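Local structure of beta-fructofuranosidase (Arthrobacter, 3WPU) at residues E174-F179 with K316-W321; R199-V204 with N220-L225; P384-S389 with T465-D470. The protein is a beta-fructofuranosidase of the levansucrase/invertase family, whose members are built around a five-bladed beta-propeller. All coordinates share one frame; numbering follows the deposited sequence.

Contact 1 (E174-F179 with K316-W321); sequences EIKLFF and KQLTEW
The Phe178 ring turns its edge to Leu318. Its CZ lies 3.8 Å from Leu318 CD1, near the ring plane, and Leu318 CB sits in that plane, 3.9 Å from the same Phe178 CZ. One rim atom further on, Phe178 CE1 comes within 4.0 Å of Trp321 CZ2, and the two aromatic side chains cross at about a right angle. The indole is held from its own segment, where Trp321 NE1 donates to Leu318 O at 2.9 Å; the donor stands above the carbonyl plane, 64° out of it. The contact sets the loop between strands 305-313 and 321-331 of one sheet against strand 174-184 of another, consistent with packing between blades of the family's propeller. Leu225, from strand 213-226, touches both Phe178 and Trp321. The aliphatic part of Lys176 crosses Leu318 at about a right angle, with Lys176 CD 4.0 Å from Leu318 CD1. Lys176 CE approaches Gln317 O at 3.3 Å, a contact that the neighbouring ammonium group probably makes favourable. A bend at the last torsion (chi4 80°) places NZ for a salt bridge within the strand, Lys176 NZ to Glu174 OE2 at 3.2 Å.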
ATOM      1  N   GLU A 174       3.207  -7.567  21.020  1.00 19.12           N
ATOM      2  CA  GLU A 174       3.439  -8.555  19.969  1.00 18.95           C
ATOM      3  C   GLU A 174       3.052  -7.940  18.635  1.00 17.00           C
ATOM      4  O   GLU A 174       2.102  -7.143  18.545  1.00 15.42           O
ATOM      5  CB  GLU A 174       2.595  -9.803  20.218  1.00 21.97           C
ATOM      6  CG  GLU A 174       2.557 -10.828  19.098  1.00 25.94           C
ATOM      7  CD  GLU A 174       1.437 -11.827  19.327  1.00 29.60           C
ATOM      8  OE1 GLU A 174       1.502 -12.507  20.376  1.00 30.99           O
ATOM      9  OE2 GLU A 174       0.497 -11.885  18.490  1.00 30.88           O
ATOM     10  N   ILE A 175       3.782  -8.351  17.605  1.00 13.88           N
ATOM     11  CA  ILE A 175       3.530  -7.933  16.249  1.00 12.78           C
ATOM     12  C   ILE A 175       3.283  -9.155  15.370  1.00 12.50           C
ATOM     13  O   ILE A 175       4.119 -10.077  15.322  1.00 12.66           O
ATOM     14  CB  ILE A 175       4.735  -7.152  15.702  1.00 12.61           C
ATOM     15  CG1 ILE A 175       4.963  -5.856  16.520  1.00 13.18           C
ATOM     16  CG2 ILE A 175       4.529  -6.837  14.227  1.00 13.10           C
ATOM     17  CD1 ILE A 175       6.234  -5.121  16.139  1.00 14.13           C
ATOM     18  N   LYS A 176       2.152  -9.157  14.664  1.00 11.61           N
ATOM     19  CA  LYS A 176       1.913 -10.125  13.604  1.00 11.46           C
ATOM     20  C   LYS A 176       2.270  -9.461  12.280  1.00 10.58           C
ATOM     21  O   LYS A 176       1.553  -8.560  11.798  1.00 10.23           O
ATOM     22  CB  LYS A 176       0.471 -10.593  13.588  1.00 12.69           C
ATOM     23  CG  LYS A 176       0.050 -11.417  14.776  1.00 14.46           C
ATOM     24  CD  LYS A 176      -1.397 -11.835  14.587  1.00 16.82           C
ATOM     25  CE  LYS A 176      -1.914 -12.791  15.646  1.00 19.40           C
ATOM     26  NZ  LYS A 176      -2.270 -12.006  16.840  1.00 20.46           N
ATOM     27  N   LEU A 177       3.404  -9.862  11.728  1.00 10.15           N
ATOM     28  CA  LEU A 177       3.880  -9.344  10.471  1.00 10.07           C
ATOM     29  C   LEU A 177       3.352 -10.203   9.300  1.00  9.25           C
ATOM     30  O   LEU A 177       3.716 -11.363   9.130  1.00  9.60           O
ATOM     31  CB  LEU A 177       5.397  -9.283  10.493  1.00 10.14           C
ATOM     32  CG  LEU A 177       6.107  -8.784   9.231  1.00 10.96           C
ATOM     33  CD1 LEU A 177       5.621  -7.400   8.840  1.00 11.22           C
ATOM     34  CD2 LEU A 177       7.607  -8.803   9.446  1.00 11.84           C
ATOM     35  N   PHE A 178       2.408  -9.644   8.559  1.00  9.87           N
ATOM     36  CA  PHE A 178       1.893 -10.275   7.340  1.00  9.60           C
ATOM     37  C   PHE A 178       2.748  -9.795   6.186  1.00  9.09           C
ATOM     38  O   PHE A 178       2.902  -8.613   6.006  1.00  9.31           O
ATOM     39  CB  PHE A 178       0.439  -9.916   7.120  1.00 10.44           C
ATOM     40  CG  PHE A 178      -0.473 -10.476   8.180  1.00 10.30           C
ATOM     41  CD1 PHE A 178      -0.985 -11.755   8.080  1.00 10.81           C
ATOM     42  CD2 PHE A 178      -0.727  -9.737   9.326  1.00 10.65           C
ATOM     43  CE1 PHE A 178      -1.805 -12.284   9.074  1.00 10.76           C
ATOM     44  CE2 PHE A 178      -1.543 -10.259  10.325  1.00 10.70           C
ATOM     45  CZ  PHE A 178      -2.067 -11.538  10.195  1.00 10.95           C
ATOM     46  N   PHE A 179       3.280 -10.705   5.401  1.00  8.91           N
ATOM     47  CA  PHE A 179       4.145 -10.309   4.301  1.00  8.82           C
ATOM     48  C   PHE A 179       4.073 -11.281   3.138  1.00  9.25           C
ATOM     49  O   PHE A 179       3.364 -12.267   3.174  1.00  9.45           O
ATOM     50  CB  PHE A 179       5.579 -10.107   4.806  1.00  9.13           C
ATOM     51  CG  PHE A 179       6.289 -11.385   5.196  1.00  9.98           C
ATOM     52  CD1 PHE A 179       7.287 -11.925   4.388  1.00 10.48           C
ATOM     53  CD2 PHE A 179       5.944 -12.059   6.373  1.00 10.11           C
ATOM     54  CE1 PHE A 179       7.943 -13.105   4.748  1.00 10.36           C
ATOM     55  CE2 PHE A 179       6.591 -13.235   6.730  1.00 10.42           C
ATOM     56  CZ  PHE A 179       7.582 -13.748   5.913  1.00 10.52           C
ATOM     57  N   LYS A 316      -8.648 -17.264  15.543  1.00 19.87           N
ATOM     58  CA  LYS A 316      -8.324 -16.004  16.218  1.00 22.43           C
ATOM     59  C   LYS A 316      -6.853 -15.642  16.083  1.00 19.92           C
ATOM     60  O   LYS A 316      -6.510 -14.460  16.104  1.00 19.31           O
ATOM     61  CB  LYS A 316      -8.678 -16.065  17.698  1.00 25.79           C
ATOM     62  CG  LYS A 316     -10.161 -16.261  17.948  1.00 30.82           C
ATOM     63  CD  LYS A 316     -10.547 -15.864  19.366  1.00 35.10           C
ATOM     64  CE  LYS A 316     -12.054 -15.951  19.575  1.00 37.39           C
ATOM     65  NZ  LYS A 316     -12.829 -15.189  18.547  1.00 38.87           N
ATOM     66  N   GLN A 317      -6.001 -16.655  15.920  1.00 19.87           N
ATOM     67  CA  GLN A 317      -4.539 -16.442  15.811  1.00 19.53           C
ATOM     68  C   GLN A 317      -4.155 -15.930  14.452  1.00 17.40           C
ATOM     69  O   GLN A 317      -2.990 -15.585  14.249  1.00 16.64           O
ATOM     70  CB  GLN A 317      -3.714 -17.725  16.041  1.00 22.04           C
ATOM     71  CG  GLN A 317      -4.126 -18.584  17.218  1.00 24.40           C
ATOM     72  CD  GLN A 317      -5.186 -19.589  16.812  1.00 26.96           C
ATOM     73  OE1 GLN A 317      -6.359 -19.281  16.822  1.00 27.78           O
ATOM     74  NE2 GLN A 317      -4.761 -20.792  16.429  1.00 30.31           N
ATOM     75  N   LEU A 318      -5.102 -15.928  13.517  1.00 15.68           N
ATOM     76  CA  LEU A 318      -4.850 -15.485  12.143  1.00 15.06           C
ATOM     77  C   LEU A 318      -3.807 -16.329  11.405  1.00 14.60           C
ATOM     78  O   LEU A 318      -3.102 -15.836  10.505  1.00 13.34           O
ATOM     79  CB  LEU A 318      -4.481 -13.998  12.121  1.00 15.01           C
ATOM     80  CG  LEU A 318      -5.394 -13.042  12.903  1.00 15.15           C
ATOM     81  CD1 LEU A 318      -4.942 -11.613  12.675  1.00 15.59           C
ATOM     82  CD2 LEU A 318      -6.866 -13.190  12.532  1.00 15.12           C
ATOM     83  N   THR A 319      -3.701 -17.605  11.763  1.00 14.67           N
ATOM     84  CA  THR A 319      -2.786 -18.535  11.103  1.00 14.27           C
ATOM     85  C   THR A 319      -3.438 -19.423  10.034  1.00 14.48           C
ATOM     86  O   THR A 319      -2.743 -20.179   9.362  1.00 15.63           O
ATOM     87  CB  THR A 319      -2.130 -19.453  12.140  1.00 14.22           C
ATOM     88  OG1 THR A 319      -3.170 -20.133  12.870  1.00 14.05           O
ATOM     89  CG2 THR A 319      -1.320 -18.667  13.085  1.00 14.57           C
ATOM     90  N   GLU A 320      -4.767 -19.352   9.889  1.00 15.28           N
ATOM     91  CA  GLU A 320      -5.500 -20.113   8.877  1.00 14.88           C
ATOM     92  C   GLU A 320      -6.484 -19.170   8.200  1.00 13.28           C
ATOM     93  O   GLU A 320      -7.174 -18.442   8.880  1.00 11.88           O
ATOM     94  CB  GLU A 320      -6.275 -21.261   9.523  1.00 17.40           C
ATOM     95  CG  GLU A 320      -5.343 -22.330  10.068  1.00 20.02           C
ATOM     96  CD  GLU A 320      -6.061 -23.446  10.788  1.00 24.93           C
ATOM     97  OE1 GLU A 320      -5.361 -24.292  11.381  1.00 27.99           O
ATOM     98  OE2 GLU A 320      -7.311 -23.475  10.776  1.00 28.89           O
ATOM     99  N   TRP A 321      -6.515 -19.215   6.870  1.00 11.90           N
ATOM    100  CA  TRP A 321      -7.291 -18.306   6.034  1.00 11.63           C
ATOM    101  C   TRP A 321      -8.001 -19.106   4.951  1.00 12.24           C
ATOM    102  O   TRP A 321      -7.527 -20.190   4.545  1.00 12.39           O
ATOM    103  CB  TRP A 321      -6.342 -17.262   5.388  1.00 11.13           C
ATOM    104  CG  TRP A 321      -5.788 -16.306   6.401  1.00 10.24           C
ATOM    105  CD1 TRP A 321      -4.775 -16.545   7.280  1.00  9.93           C
ATOM    106  CD2 TRP A 321      -6.242 -14.982   6.678  1.00  9.87           C
ATOM    107  NE1 TRP A 321      -4.575 -15.483   8.088  1.00  9.46           N
ATOM    108  CE2 TRP A 321      -5.457 -14.490   7.744  1.00  9.38           C
ATOM    109  CE3 TRP A 321      -7.244 -14.166   6.141  1.00  9.82           C
ATOM    110  CZ2 TRP A 321      -5.619 -13.224   8.267  1.00  9.39           C
ATOM    111  CZ3 TRP A 321      -7.414 -12.889   6.690  1.00  9.95           C
ATOM    112  CH2 TRP A 321      -6.589 -12.431   7.723  1.00  9.75           C
TER

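Contact 2 (R199-V204 with N220-L225); sequences RIALSV and NKVTDL
Ala201 and Leu202 pair with Asp224 and Thr223 in an antiparallel beta hairpin, strands 197-210 and 213-226, whose first strand also borders strand 174-184 in the same sheet. Leu202 and Thr223 form a hydrogen-bonded pair: Leu202 N donates to Thr223 O at 2.9 Å, and Thr223 N returns a nearly straight bond to Leu202 O at 2.8 Å. Leu225 N adds a bond to Ile200 O, also 2.8 Å. Toward Val204 and Lys221 direct backbone pairing gives way to water: one molecule links Val204 N to Lys221 O, a second links Lys221 N to Val204 O. Lys221 O is gripped again by Ser203 OG at 2.7 Å, the hydroxyl approaching from above the carbonyl plane with OG anti to the backbone N (chi1 -171°). Apolar contacts lie on both faces: Ala201 CB meets Val222 CG1 at 3.8 Å, while on the Leu202 face Leu225 CD1 rests 3.9 Å from Leu202 CB and also touches Ile200 CG2, the Leu225 and Ile200 side chains crossing at about a right angle. On the Ala201 face the extended Arg199 chain runs past the Asp224 carboxylate, its CD beside both oxygens. Arg199 NH1 then bonds to Asp224 OD2 at 2.8 Å, on the syn side but 34° out of the carboxylate plane, with the guanidinium and carboxylate planes 26° apart. Arg199 NH2 has further salt bridges to Asp197 and Glu153. The buried guanidinium thus has three acidic partners, so its positive charge is probably well compensated, and it probably helps keep Asp224 ionised.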
ATOM      1  N   ARG A 199       4.142 -16.222  -1.751  1.00  9.79           N
ATOM      2  CA  ARG A 199       3.117 -16.692  -0.803  1.00 10.13           C
ATOM      3  C   ARG A 199       2.818 -15.641   0.229  1.00 10.48           C
ATOM      4  O   ARG A 199       3.710 -14.891   0.642  1.00 11.15           O
ATOM      5  CB  ARG A 199       3.566 -17.966  -0.128  1.00 10.40           C
ATOM      6  CG  ARG A 199       3.931 -19.059  -1.126  1.00 11.05           C
ATOM      7  CD  ARG A 199       4.159 -20.394  -0.462  1.00 11.56           C
ATOM      8  NE  ARG A 199       4.654 -21.388  -1.407  1.00 12.52           N
ATOM      9  CZ  ARG A 199       4.988 -22.632  -1.072  1.00 13.60           C
ATOM     10  NH1 ARG A 199       4.794 -23.069   0.163  1.00 14.82           N
ATOM     11  NH2 ARG A 199       5.488 -23.450  -1.982  1.00 14.36           N
ATOM     12  N   ILE A 200       1.572 -15.621   0.711  1.00  9.99           N
ATOM     13  CA  ILE A 200       1.209 -14.718   1.782  1.00 10.28           C
ATOM     14  C   ILE A 200       1.493 -15.474   3.074  1.00 10.37           C
ATOM     15  O   ILE A 200       1.049 -16.612   3.256  1.00 10.35           O
ATOM     16  CB  ILE A 200      -0.262 -14.247   1.658  1.00 10.41           C
ATOM     17  CG1 ILE A 200      -0.377 -13.308   0.464  1.00 10.63           C
ATOM     18  CG2 ILE A 200      -0.713 -13.580   2.944  1.00 10.39           C
ATOM     19  CD1 ILE A 200      -1.773 -12.927   0.057  1.00 10.53           C
ATOM     20  N   ALA A 201       2.268 -14.843   3.939  1.00 10.46           N
ATOM     21  CA  ALA A 201       2.843 -15.474   5.114  1.00 10.22           C
ATOM     22  C   ALA A 201       2.710 -14.585   6.329  1.00 10.05           C
ATOM     23  O   ALA A 201       2.447 -13.383   6.215  1.00  9.81           O
ATOM     24  CB  ALA A 201       4.313 -15.789   4.869  1.00 10.65           C
ATOM     25  N   LEU A 202       2.915 -15.195   7.500  1.00 10.41           N
ATOM     26  CA  LEU A 202       2.842 -14.508   8.785  1.00  9.66           C
ATOM     27  C   LEU A 202       4.050 -14.890   9.617  1.00 10.02           C
ATOM     28  O   LEU A 202       4.435 -16.054   9.633  1.00 10.37           O
ATOM     29  CB  LEU A 202       1.609 -14.968   9.567  1.00  9.89           C
ATOM     30  CG  LEU A 202       1.501 -14.635  11.053  1.00 10.00           C
ATOM     31  CD1 LEU A 202       1.392 -13.145  11.278  1.00 10.19           C
ATOM     32  CD2 LEU A 202       0.273 -15.337  11.683  1.00 10.26           C
ATOM     33  N   SER A 203       4.615 -13.929  10.335  1.00 10.26           N
ATOM     34  CA  SER A 203       5.585 -14.229  11.383  1.00 10.10           C
ATOM     35  C   SER A 203       5.311 -13.296  12.551  1.00 10.56           C
ATOM     36  O   SER A 203       4.973 -12.104  12.360  1.00 10.79           O
ATOM     37  CB  SER A 203       7.022 -14.017  10.876  1.00 10.09           C
ATOM     38  OG  SER A 203       7.959 -14.506  11.844  1.00 10.80           O
ATOM     39  N   VAL A 204       5.409 -13.863  13.751  1.00 11.04           N
ATOM     40  CA  VAL A 204       5.120 -13.156  14.989  1.00 11.17           C
ATOM     41  C   VAL A 204       6.416 -12.814  15.711  1.00 11.40           C
ATOM     42  O   VAL A 204       7.333 -13.659  15.834  1.00 11.64           O
ATOM     43  CB  VAL A 204       4.192 -13.974  15.899  1.00 12.01           C
ATOM     44  CG1 VAL A 204       3.850 -13.186  17.157  1.00 13.01           C
ATOM     45  CG2 VAL A 204       2.924 -14.363  15.137  1.00 12.60           C
ATOM     46  N   ASN A 220      10.980 -15.830  14.417  1.00 12.63           N
ATOM     47  CA  ASN A 220      11.759 -17.060  14.274  0.50 12.84           C
ATOM     48  C   ASN A 220      11.044 -18.119  13.444  1.00 13.20           C
ATOM     49  O   ASN A 220      11.666 -19.049  12.946  1.00 13.10           O
ATOM     50  CB  ASN A 220      12.143 -17.647  15.655  0.50 12.58           C
ATOM     51  CG  ASN A 220      10.985 -17.682  16.640  0.50 12.61           C
ATOM     52  OD1 ASN A 220      10.259 -18.673  16.752  0.50 13.28           O
ATOM     53  ND2 ASN A 220      10.803 -16.589  17.365  0.50 11.95           N
ATOM     54  N   LYS A 221       9.722 -17.972  13.328  1.00 13.69           N
ATOM     55  CA  LYS A 221       8.849 -18.942  12.711  1.00 14.23           C
ATOM     56  C   LYS A 221       7.993 -18.218  11.678  1.00 12.87           C
ATOM     57  O   LYS A 221       7.458 -17.164  11.981  1.00 11.89           O
ATOM     58  CB  LYS A 221       7.926 -19.511  13.800  1.00 15.89           C
ATOM     59  CG  LYS A 221       6.889 -20.498  13.318  1.00 19.35           C
ATOM     60  CD  LYS A 221       7.548 -21.788  12.926  1.00 20.49           C
ATOM     61  CE  LYS A 221       6.520 -22.903  12.679  1.00 21.87           C
ATOM     62  NZ  LYS A 221       7.237 -24.036  12.014  1.00 22.42           N
ATOM     63  N   VAL A 222       7.888 -18.785  10.486  1.00 12.26           N
ATOM     64  CA  VAL A 222       7.023 -18.246   9.419  1.00 11.87           C
ATOM     65  C   VAL A 222       5.915 -19.248   9.100  1.00 12.22           C
ATOM     66  O   VAL A 222       6.196 -20.431   8.870  1.00 12.03           O
ATOM     67  CB  VAL A 222       7.833 -17.918   8.159  1.00 12.18           C
ATOM     68  CG1 VAL A 222       6.919 -17.391   7.066  1.00 12.27           C
ATOM     69  CG2 VAL A 222       8.931 -16.923   8.496  1.00 12.04           C
ATOM     70  N   THR A 223       4.670 -18.768   9.086  1.00 12.10           N
ATOM     71  CA  THR A 223       3.513 -19.578   8.754  1.00 12.33           C
ATOM     72  C   THR A 223       3.028 -19.255   7.350  1.00 11.61           C
ATOM     73  O   THR A 223       2.804 -18.091   7.021  1.00 11.70           O
ATOM     74  CB  THR A 223       2.381 -19.323   9.744  1.00 12.91           C
ATOM     75  OG1 THR A 223       2.851 -19.545  11.080  1.00 14.04           O
ATOM     76  CG2 THR A 223       1.187 -20.246   9.456  1.00 13.23           C
ATOM     77  N   ASP A 224       2.843 -20.287   6.542  1.00 11.37           N
ATOM     78  CA  ASP A 224       2.401 -20.152   5.153  1.00 11.53           C
ATOM     79  C   ASP A 224       0.883 -20.025   5.176  1.00 11.76           C
ATOM     80  O   ASP A 224       0.195 -20.942   5.639  1.00 13.26           O
ATOM     81  CB  ASP A 224       2.869 -21.410   4.400  1.00 12.20           C
ATOM     82  CG  ASP A 224       2.596 -21.379   2.916  1.00 12.78           C
ATOM     83  OD1 ASP A 224       1.946 -20.441   2.410  1.00 13.18           O
ATOM     84  OD2 ASP A 224       3.015 -22.363   2.269  1.00 13.57           O
ATOM     85  N   LEU A 225       0.346 -18.897   4.719  1.00 10.71           N
ATOM     86  CA  LEU A 225      -1.113 -18.669   4.815  1.00 10.70           C
ATOM     87  C   LEU A 225      -1.873 -18.965   3.537  1.00 10.92           C
ATOM     88  O   LEU A 225      -2.913 -19.656   3.574  1.00 10.78           O
ATOM     89  CB  LEU A 225      -1.391 -17.229   5.238  1.00 10.77           C
ATOM     90  CG  LEU A 225      -0.676 -16.718   6.500  1.00 10.56           C
ATOM     91  CD1 LEU A 225      -1.025 -15.263   6.701  1.00 10.90           C
ATOM     92  CD2 LEU A 225      -1.044 -17.526   7.749  1.00 11.07           C
TER
HETATM   93  O   HOH W   1       5.406 -16.806  13.977  1.00 12.95           O
HETATM   94  O   HOH W   2       8.190 -16.285  15.321  1.00 15.36           O

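Contact 3 (P384-S389 with T465-D470); sequences PLNGGS and TKTAVD
Asn386 and Thr465 are joined by a backbone hydrogen bond: Asn386 N donates to Thr465 O at 2.8 Å, almost straight (170° at the hydrogen) and nearly in line with the carbonyl. A water extends this polar link, accepting from Gly387 N at 3.0 Å and donating to Thr465 OG1 at 2.7 Å; the same hydroxyl is also bonded to Asp463. The chain runs through positive phi at Asn386, Gly387 and Gly388, and Gly387 N reaches Thr465 OG1 through that water. Van der Waals contact comes from Leu385. Its CD2 lies 3.5 Å from Thr465 O, and its other methyl, Leu385 CD1, meets Thr467 CG2 at 4.0 Å, the side chains crossing at about a right angle. Thr467 turns that methyl anti to its carbonyl carbon (chi1 68° for OG1). The Asn386 carboxamide packs across Lys466 and Thr467, with Asn386 CG 3.8 Å from Thr467 N. These contacts join the short, weakly bonded helical segment around 385-388, between strands 383-384 and 391-394, to strand 467-469, the outermost strand of the following sheet, and Leu385 and Thr465 both touch Val374 on strand 369-375. The Thr465 carbonyl thus takes a near-linear backbone bond while Leu385 CD2 lies against it, and the Thr465 hydroxyl is shared between the water and Asp463.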
ATOM      1  N   PRO A 384     -15.668   3.634  -9.070  1.00  9.67           N
ATOM      2  CA  PRO A 384     -14.350   4.286  -9.140  1.00  9.51           C
ATOM      3  C   PRO A 384     -14.437   5.780  -8.903  1.00  9.81           C
ATOM      4  O   PRO A 384     -15.380   6.437  -9.360  1.00  9.91           O
ATOM      5  CB  PRO A 384     -13.906   3.987 -10.570  1.00  9.87           C
ATOM      6  CG  PRO A 384     -14.618   2.743 -10.958  1.00 10.32           C
ATOM      7  CD  PRO A 384     -15.986   2.956 -10.334  1.00 10.03           C
ATOM      8  N   LEU A 385     -13.479   6.328  -8.166  1.00  9.80           N
ATOM      9  CA  LEU A 385     -13.570   7.714  -7.695  1.00  9.92           C
ATOM     10  C   LEU A 385     -13.364   8.730  -8.810  1.00 10.03           C
ATOM     11  O   LEU A 385     -12.777   8.406  -9.868  1.00 10.37           O
ATOM     12  CB  LEU A 385     -12.542   7.985  -6.584  1.00 10.13           C
ATOM     13  CG  LEU A 385     -12.680   7.144  -5.320  1.00 10.15           C
ATOM     14  CD1 LEU A 385     -11.417   7.263  -4.490  1.00  9.74           C
ATOM     15  CD2 LEU A 385     -13.924   7.531  -4.530  1.00 10.29           C
ATOM     16  N   ASN A 386     -13.870   9.941  -8.582  1.00 10.15           N
ATOM     17  CA  ASN A 386     -13.597  11.106  -9.445  1.00 10.10           C
ATOM     18  C   ASN A 386     -14.057  10.921 -10.899  1.00 10.90           C
ATOM     19  O   ASN A 386     -13.269  10.677 -11.814  1.00 10.41           O
ATOM     20  CB  ASN A 386     -12.110  11.497  -9.309  1.00 10.02           C
ATOM     21  CG  ASN A 386     -11.768  11.880  -7.884  1.00 10.34           C
ATOM     22  OD1 ASN A 386     -10.836  11.331  -7.243  1.00 12.00           O
ATOM     23  ND2 ASN A 386     -12.530  12.770  -7.364  1.00  9.86           N
ATOM     24  N   GLY A 387     -15.373  11.024 -11.088  1.00 11.85           N
ATOM     25  CA  GLY A 387     -15.993  10.922 -12.401  1.00 12.70           C
ATOM     26  C   GLY A 387     -16.006   9.513 -12.957  1.00 12.05           C
ATOM     27  O   GLY A 387     -16.138   9.318 -14.157  1.00 13.71           O
ATOM     28  N   GLY A 388     -15.866   8.508 -12.101  1.00 11.86           N
ATOM     29  CA  GLY A 388     -15.731   7.134 -12.545  1.00 12.33           C
ATOM     30  C   GLY A 388     -14.388   6.739 -13.117  1.00 12.47           C
ATOM     31  O   GLY A 388     -14.243   5.650 -13.672  1.00 13.58           O
ATOM     32  N   SER A 389     -13.378   7.590 -12.963  1.00 11.49           N
ATOM     33  CA  SER A 389     -12.081   7.320 -13.523  1.00 11.33           C
ATOM     34  C   SER A 389     -11.282   6.338 -12.672  1.00 10.94           C
ATOM     35  O   SER A 389     -10.534   5.531 -13.197  1.00 10.81           O
ATOM     36  CB  SER A 389     -11.285   8.621 -13.645  1.00 10.78           C
ATOM     37  OG  SER A 389     -10.923   9.161 -12.374  1.00 11.03           O
ATOM     38  N   THR A 465     -17.812  10.087  -3.607  1.00 11.96           N
ATOM     39  CA  THR A 465     -17.083   9.626  -4.785  1.00 12.57           C
ATOM     40  C   THR A 465     -15.972  10.578  -5.195  1.00 12.46           C
ATOM     41  O   THR A 465     -15.284  10.286  -6.157  1.00 12.85           O
ATOM     42  CB  THR A 465     -17.998   9.405  -6.015  1.00 12.62           C
ATOM     43  OG1 THR A 465     -18.403  10.660  -6.583  1.00 13.32           O
ATOM     44  CG2 THR A 465     -19.232   8.574  -5.642  1.00 13.12           C
ATOM     45  N   LYS A 466     -15.847  11.721  -4.513  1.00 12.83           N
ATOM     46  CA  LYS A 466     -14.886  12.764  -4.887  1.00 13.56           C
ATOM     47  C   LYS A 466     -13.753  12.853  -3.858  1.00 12.99           C
ATOM     48  O   LYS A 466     -13.985  12.763  -2.650  1.00 13.55           O
ATOM     49  CB  LYS A 466     -15.619  14.102  -4.970  1.00 15.97           C
ATOM     50  CG  LYS A 466     -14.834  15.237  -5.601  1.00 20.41           C
ATOM     51  CD  LYS A 466     -15.790  16.356  -6.034  1.00 23.55           C
ATOM     52  CE  LYS A 466     -15.058  17.667  -6.238  1.00 26.50           C
ATOM     53  NZ  LYS A 466     -14.192  17.606  -7.444  1.00 29.19           N
ATOM     54  N   THR A 467     -12.534  13.105  -4.337  1.00 11.75           N
ATOM     55  CA  THR A 467     -11.414  13.404  -3.475  1.00 11.83           C
ATOM     56  C   THR A 467     -10.705  14.639  -4.022  1.00 11.50           C
ATOM     57  O   THR A 467     -10.882  14.987  -5.192  1.00 12.30           O
ATOM     58  CB  THR A 467     -10.378  12.246  -3.415  1.00 11.97           C
ATOM     59  OG1 THR A 467      -9.715  12.092  -4.687  1.00 11.80           O
ATOM     60  CG2 THR A 467     -11.024  10.958  -3.043  1.00 12.62           C
ATOM     61  N   ALA A 468      -9.912  15.287  -3.172  1.00 10.69           N
ATOM     62  CA  ALA A 468      -9.162  16.475  -3.568  1.00 10.66           C
ATOM     63  C   ALA A 468      -7.919  16.600  -2.735  1.00 10.76           C
ATOM     64  O   ALA A 468      -7.960  16.544  -1.503  1.00 11.22           O
ATOM     65  CB  ALA A 468     -10.000  17.740  -3.417  1.00 10.91           C
ATOM     66  N   VAL A 469      -6.813  16.885  -3.399  1.00 10.71           N
ATOM     67  CA  VAL A 469      -5.579  17.144  -2.701  1.00 11.34           C
ATOM     68  C   VAL A 469      -5.685  18.440  -1.912  1.00 11.41           C
ATOM     69  O   VAL A 469      -6.236  19.435  -2.406  1.00 11.82           O
ATOM     70  CB  VAL A 469      -4.446  17.253  -3.717  1.00 11.55           C
ATOM     71  CG1 VAL A 469      -3.175  17.830  -3.090  1.00 11.98           C
ATOM     72  CG2 VAL A 469      -4.156  15.861  -4.296  1.00 11.21           C
ATOM     73  N   ASP A 470      -5.179  18.413  -0.685  1.00 11.75           N
ATOM     74  CA  ASP A 470      -5.156  19.600   0.171  1.00 12.08           C
ATOM     75  C   ASP A 470      -3.825  20.325  -0.032  1.00 12.04           C
ATOM     76  O   ASP A 470      -2.826  19.983   0.577  1.00 11.35           O
ATOM     77  CB  ASP A 470      -5.379  19.237   1.634  1.00 13.43           C
ATOM     78  CG  ASP A 470      -5.407  20.461   2.532  1.00 14.57           C
ATOM     79  OD1 ASP A 470      -5.302  21.598   1.995  1.00 14.90           O
ATOM     80  OD2 ASP A 470      -5.517  20.287   3.761  1.00 16.72           O
TER
HETATM   81  O   HOH W   3     -17.087  11.655  -8.686  1.00 18.61           O

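Of the strands involved, 174-184 comes first from the N terminus and supplies one half of contact 1. The next strand opens contact 2, which closes as a short hairpin, 199-204 with 220-225, inside the much longer loop that 316-321 completes on returning to 174-179. Contacts 1 and 2 therefore nest, their centres 8 Å apart, and meet directly through neighbouring strands of one sheet, where Leu177 N probably bonds to Ser203 O. Contact 3 follows in series: 384-389 opens only after contact 1 has closed and is met by 465-470. It lies on the opposite side of the chain's centre, nearest atoms about 23 Å from either other contact, and ties together two later sheets.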